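Local structure of PLP-Dependent L-Arginine Hydroxylase MppP (Streptomyces wadayamensis, 6C9B) at residues Q66-L71 with A230-F235; H75-P78 with R83-S86. The protein oxidises L-arginine with pyridoxal 5'-phosphate as cofactor, acting as an oxidase rather than an oxygenase and giving 4-hydroxy-2-ketoarginine and 2-ketoarginine. All blocks are in the same frame, centred on the assembly; numbering follows the deposited sequence.

Interaction 1: Q66-L71 with A230-F235; sequences QAYFTL and AGLLVF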
loop_
_atom_site.group_PDB
_atom_site.type_symbol
_atom_site.label_atom_id
_atom_site.label_comp_id
_atom_site.label_asym_id
_atom_site.label_seq_id
_atom_site.Cartn_x
_atom_site.Cartn_y
_atom_site.Cartn_z
ATOM N N GLN B 66 -19.606 -7.654 -2.591
ATOM C CA GLN B 66 -20.734 -8.265 -3.293
ATOM C C GLN B 66 -20.884 -7.674 -4.690
ATOM O O GLN B 66 -21.041 -8.405 -5.674
ATOM C CB GLN B 66 -22.034 -8.098 -2.508
ATOM C CG GLN B 66 -23.238 -8.624 -3.300
ATOM C CD GLN B 66 -24.340 -9.173 -2.415
ATOM O OE1 GLN B 66 -24.626 -10.373 -2.433
ATOM N NE2 GLN B 66 -24.966 -8.299 -1.641
ATOM N N ALA B 67 -20.768 -6.357 -4.808
ATOM C CA ALA B 67 -20.966 -5.726 -6.104
ATOM C C ALA B 67 -19.906 -6.162 -7.106
ATOM O O ALA B 67 -20.233 -6.444 -8.267
ATOM C CB ALA B 67 -20.979 -4.203 -5.958
ATOM N N TYR B 68 -18.631 -6.208 -6.680
ATOM C CA TYR B 68 -17.528 -6.490 -7.599
ATOM C C TYR B 68 -17.512 -7.963 -8.015
ATOM O O TYR B 68 -17.434 -8.282 -9.208
ATOM C CB TYR B 68 -16.186 -6.073 -6.961
ATOM C CG TYR B 68 -15.026 -6.299 -7.900
ATOM C CD1 TYR B 68 -14.794 -5.441 -8.978
ATOM C CD2 TYR B 68 -14.184 -7.395 -7.745
ATOM C CE1 TYR B 68 -13.764 -5.659 -9.867
ATOM C CE2 TYR B 68 -13.151 -7.626 -8.650
ATOM C CZ TYR B 68 -12.954 -6.752 -9.700
ATOM O OH TYR B 68 -11.959 -6.966 -10.597
ATOM N N PHE B 69 -17.584 -8.875 -7.040
ATOM C CA PHE B 69 -17.570 -10.306 -7.351
ATOM C C PHE B 69 -18.761 -10.702 -8.220
ATOM O O PHE B 69 -18.605 -11.458 -9.180
ATOM C CB PHE B 69 -17.565 -11.120 -6.064
ATOM C CG PHE B 69 -16.244 -11.115 -5.351
ATOM C CD1 PHE B 69 -15.205 -11.904 -5.799
ATOM C CD2 PHE B 69 -16.068 -10.372 -4.199
ATOM C CE1 PHE B 69 -14.003 -11.919 -5.136
ATOM C CE2 PHE B 69 -14.863 -10.384 -3.530
ATOM C CZ PHE B 69 -13.829 -11.171 -4.009
ATOM N N THR B 70 -19.963 -10.216 -7.894
ATOM C CA THR B 70 -21.134 -10.616 -8.674
ATOM C C THR B 70 -21.077 -10.036 -10.081
ATOM O O THR B 70 -21.461 -10.705 -11.050
ATOM C CB THR B 70 -22.429 -10.189 -7.970
ATOM O OG1 THR B 70 -22.493 -8.769 -7.888
ATOM C CG2 THR B 70 -22.491 -10.768 -6.590
ATOM N N LEU B 71 -20.597 -8.796 -10.216
ATOM C CA LEU B 71 -20.429 -8.198 -11.535
ATOM C C LEU B 71 -19.674 -9.116 -12.466
ATOM O O LEU B 71 -19.998 -9.213 -13.660
ATOM C CB LEU B 71 -19.670 -6.876 -11.421
ATOM C CG LEU B 71 -19.187 -6.223 -12.722
ATOM C CD1 LEU B 71 -20.362 -5.629 -13.453
ATOM C CD2 LEU B 71 -18.156 -5.144 -12.467
ATOM N N ALA B 230 -8.566 -1.334 -4.664
ATOM C CA ALA B 230 -8.169 -2.301 -3.652
ATOM C C ALA B 230 -7.728 -3.578 -4.330
ATOM O O ALA B 230 -8.282 -3.987 -5.360
ATOM C CB ALA B 230 -9.297 -2.618 -2.657
ATOM N N GLY B 231 -6.739 -4.222 -3.712
ATOM C CA GLY B 231 -6.479 -5.621 -3.968
ATOM C C GLY B 231 -7.298 -6.423 -2.971
ATOM O O GLY B 231 -7.451 -6.029 -1.813
ATOM N N LEU B 232 -7.884 -7.524 -3.451
ATOM C CA LEU B 232 -8.738 -8.368 -2.615
ATOM C C LEU B 232 -8.080 -9.732 -2.515
ATOM O O LEU B 232 -8.054 -10.477 -3.499
ATOM C CB LEU B 232 -10.147 -8.495 -3.198
ATOM C CG LEU B 232 -10.833 -7.189 -3.596
ATOM C CD1 LEU B 232 -12.163 -7.509 -4.232
ATOM C CD2 LEU B 232 -11.003 -6.227 -2.386
ATOM N N LEU B 233 -7.558 -10.046 -1.325
ATOM C CA LEU B 233 -6.837 -11.292 -1.069
ATOM C C LEU B 233 -7.830 -12.273 -0.475
ATOM O O LEU B 233 -8.321 -12.069 0.642
ATOM C CB LEU B 233 -5.653 -11.029 -0.141
ATOM C CG LEU B 233 -4.655 -12.140 0.162
ATOM C CD1 LEU B 233 -4.136 -12.771 -1.042
ATOM C CD2 LEU B 233 -3.497 -11.565 1.013
ATOM N N VAL B 234 -8.189 -13.287 -1.266
ATOM C CA VAL B 234 -9.186 -14.283 -0.909
ATOM C C VAL B 234 -8.466 -15.613 -0.735
ATOM O O VAL B 234 -7.622 -15.963 -1.563
ATOM C CB VAL B 234 -10.284 -14.398 -1.991
ATOM C CG1 VAL B 234 -11.478 -15.143 -1.447
ATOM C CG2 VAL B 234 -10.709 -13.025 -2.550
ATOM N N PHE B 235 -8.758 -16.337 0.352
ATOM C CA PHE B 235 -8.019 -17.565 0.644
ATOM C C PHE B 235 -8.971 -18.656 1.123
ATOM O O PHE B 235 -10.013 -18.383 1.721
ATOM C CB PHE B 235 -6.925 -17.305 1.691
ATOM C CG PHE B 235 -7.453 -16.694 2.961
ATOM C CD1 PHE B 235 -7.593 -15.307 3.076
ATOM C CD2 PHE B 235 -7.854 -17.487 4.020
ATOM C CE1 PHE B 235 -8.096 -14.759 4.224
ATOM C CE2 PHE B 235 -8.368 -16.924 5.172
ATOM C CZ PHE B 235 -8.488 -15.566 5.275
#
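F69 has CG anti to its carbonyl carbon and beside its own backbone N (chi1 -74°), which carries the ring off the helix to meet L232 and V234. In L232 the first torsion sets CG beside the backbone N, and the extended second torsion (chi2 176°) puts CD1 out toward the two aromatic rings. CD1 lies 4.0 Å from CE2 of F69 and is oblique to that ring. The same methyl lies 4.1 Å from CD2 of Y68, again oblique to the ring. V234 adds a different approach: its CG2 comes to the edge of the F69 ring, near the ring plane, 3.9 Å from CZ. The contact is wholly apolar and all four residues are buried. It joins helix 57-71 to strand 231-235 of the seven-stranded mixed sheet in the large domain of a fold type I PLP enzyme. This strand runs antiparallel to both of its neighbours, 84-87 and 212-218. The short helix and strand axes cross at 78° and come no closer than 12.0 Å, so the space between the backbones is bridged by side chains. V84 of the neighbouring strand also packs on F69 and L232. The CB of Y68 points toward the strand, and its side chain also packs on S266 of helix 256-291.

Interaction 2: H75-P78 with R83-S86; sequences HGYP and RVLS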
loop_
_atom_site.group_PDB
_atom_site.type_symbol
_atom_site.label_atom_id
_atom_site.label_comp_id
_atom_site.label_asym_id
_atom_site.label_seq_id
_atom_site.Cartn_x
_atom_site.Cartn_y
_atom_site.Cartn_z
ATOM N N HIS B 75 -19.849 -15.743 -8.150
ATOM C CA HIS B 75 -20.938 -15.832 -7.177
ATOM C C HIS B 75 -20.576 -16.657 -5.951
ATOM O O HIS B 75 -21.107 -16.399 -4.868
ATOM C CB HIS B 75 -22.177 -16.421 -7.851
ATOM C CG HIS B 75 -22.571 -15.699 -9.097
ATOM N ND1 HIS B 75 -23.040 -14.403 -9.087
ATOM C CD2 HIS B 75 -22.524 -16.076 -10.396
ATOM C CE1 HIS B 75 -23.277 -14.018 -10.330
ATOM N NE2 HIS B 75 -22.975 -15.016 -11.142
ATOM N N GLY B 76 -19.689 -17.643 -6.091
ATOM C CA GLY B 76 -19.283 -18.483 -4.981
ATOM C C GLY B 76 -18.182 -17.941 -4.091
ATOM O O GLY B 76 -17.666 -18.683 -3.244
ATOM N N TYR B 77 -17.807 -16.668 -4.224
ATOM C CA TYR B 77 -16.791 -16.111 -3.351
ATOM C C TYR B 77 -17.230 -16.259 -1.892
ATOM O O TYR B 77 -18.431 -16.246 -1.584
ATOM C CB TYR B 77 -16.511 -14.639 -3.689
ATOM C CG TYR B 77 -17.490 -13.651 -3.106
ATOM C CD1 TYR B 77 -18.720 -13.422 -3.707
ATOM C CD2 TYR B 77 -17.183 -12.939 -1.949
ATOM C CE1 TYR B 77 -19.630 -12.515 -3.161
ATOM C CE2 TYR B 77 -18.089 -12.043 -1.401
ATOM C CZ TYR B 77 -19.297 -11.830 -2.014
ATOM O OH TYR B 77 -20.198 -10.931 -1.471
ATOM N N PRO B 78 -16.281 -16.442 -0.979
ATOM C CA PRO B 78 -16.627 -16.556 0.443
ATOM C C PRO B 78 -16.993 -15.206 1.025
ATOM O O PRO B 78 -16.138 -14.317 1.148
ATOM C CB PRO B 78 -15.348 -17.110 1.064
ATOM C CG PRO B 78 -14.259 -16.506 0.168
ATOM C CD PRO B 78 -14.820 -16.531 -1.203
ATOM N N ARG B 83 -12.900 -13.395 5.177
ATOM C CA ARG B 83 -12.410 -14.290 4.140
ATOM C C ARG B 83 -11.869 -13.536 2.942
ATOM O O ARG B 83 -11.101 -14.108 2.154
ATOM C CB ARG B 83 -13.530 -15.236 3.706
ATOM C CG ARG B 83 -13.877 -16.335 4.751
ATOM C CD ARG B 83 -12.725 -17.324 4.974
ATOM N NE ARG B 83 -12.324 -18.005 3.741
ATOM C CZ ARG B 83 -13.055 -18.942 3.154
ATOM N NH1 ARG B 83 -14.209 -19.330 3.686
ATOM N NH2 ARG B 83 -12.638 -19.488 2.037
ATOM N N VAL B 84 -12.271 -12.279 2.774
ATOM C CA VAL B 84 -11.742 -11.412 1.730
ATOM C C VAL B 84 -11.020 -10.281 2.446
ATOM O O VAL B 84 -11.667 -9.458 3.106
ATOM C CB VAL B 84 -12.846 -10.839 0.831
ATOM C CG1 VAL B 84 -12.249 -9.823 -0.202
ATOM C CG2 VAL B 84 -13.605 -11.940 0.097
ATOM N N LEU B 85 -9.694 -10.205 2.296
ATOM C CA LEU B 85 -8.914 -9.154 2.938
ATOM C C LEU B 85 -8.700 -8.025 1.937
ATOM O O LEU B 85 -8.075 -8.235 0.890
ATOM C CB LEU B 85 -7.573 -9.684 3.429
ATOM C CG LEU B 85 -7.701 -10.917 4.323
ATOM C CD1 LEU B 85 -6.309 -11.468 4.654
ATOM C CD2 LEU B 85 -8.445 -10.577 5.567
ATOM N N SER B 86 -9.194 -6.822 2.262
ATOM C CA SER B 86 -9.058 -5.682 1.353
ATOM C C SER B 86 -7.722 -4.997 1.621
ATOM O O SER B 86 -7.446 -4.578 2.752
ATOM C CB SER B 86 -10.211 -4.685 1.514
ATOM O OG SER B 86 -11.480 -5.308 1.336
#
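P78 lies over one face of the R83 guanidinium. Its CB stands 3.5 Å above the guanidinium plane, displaced toward the rim, and is 3.6 Å from CZ of R83. CG of the proline ring reaches the same group, 3.9 Å from NH2 of R83. The arginine chain bends at chi2 (-65°) and again at chi3 (-58°), which folds the guanidinium back over the proline; CB of R83 also touches CB of P78, at 3.7 Å. NH2 of R83 is hydrogen-bonded to O of F235, at the end of the neighbouring strand 231-235. Long, weak ion pairs run from NH1 to E80 and E237. The loop after helix 57-71 here turns back against the start of strand 84-87, which is an edge strand of the large-domain sheet within this chain. V84 opens that strand and points toward the loop. Its CG2 lies 3.6 Å from O of P78, a packing contact. The same methyl sits at the edge of the Y77 ring, near its plane, 4.2 Å from CD2. V234 of the next strand packs on P78, and H65 of helix 57-71 packs on V84.

The centres of interactions 1 and 2 are about 6 Å apart. Strands 84-87 and 231-235 are neighbours in one sheet, with a probable hydrogen bond from N of L85 to O of L233 at 2.8 Å. R83 of interaction 2 also joins the two contacts, through its bond to the last residue of segment 230-235. On the helix side, the rings of F69 and Y77 stack, and CD1 of Y77 comes within 3.5 Å of CB of F69. Y77 thus ties the loop to the same helix that packs on strand 231-235. Neither contact lies at the substrate pocket or the cofactor lysine. The Y68 side chain is about 14 Å from the bound 4-hydroxy-2-ketoarginine.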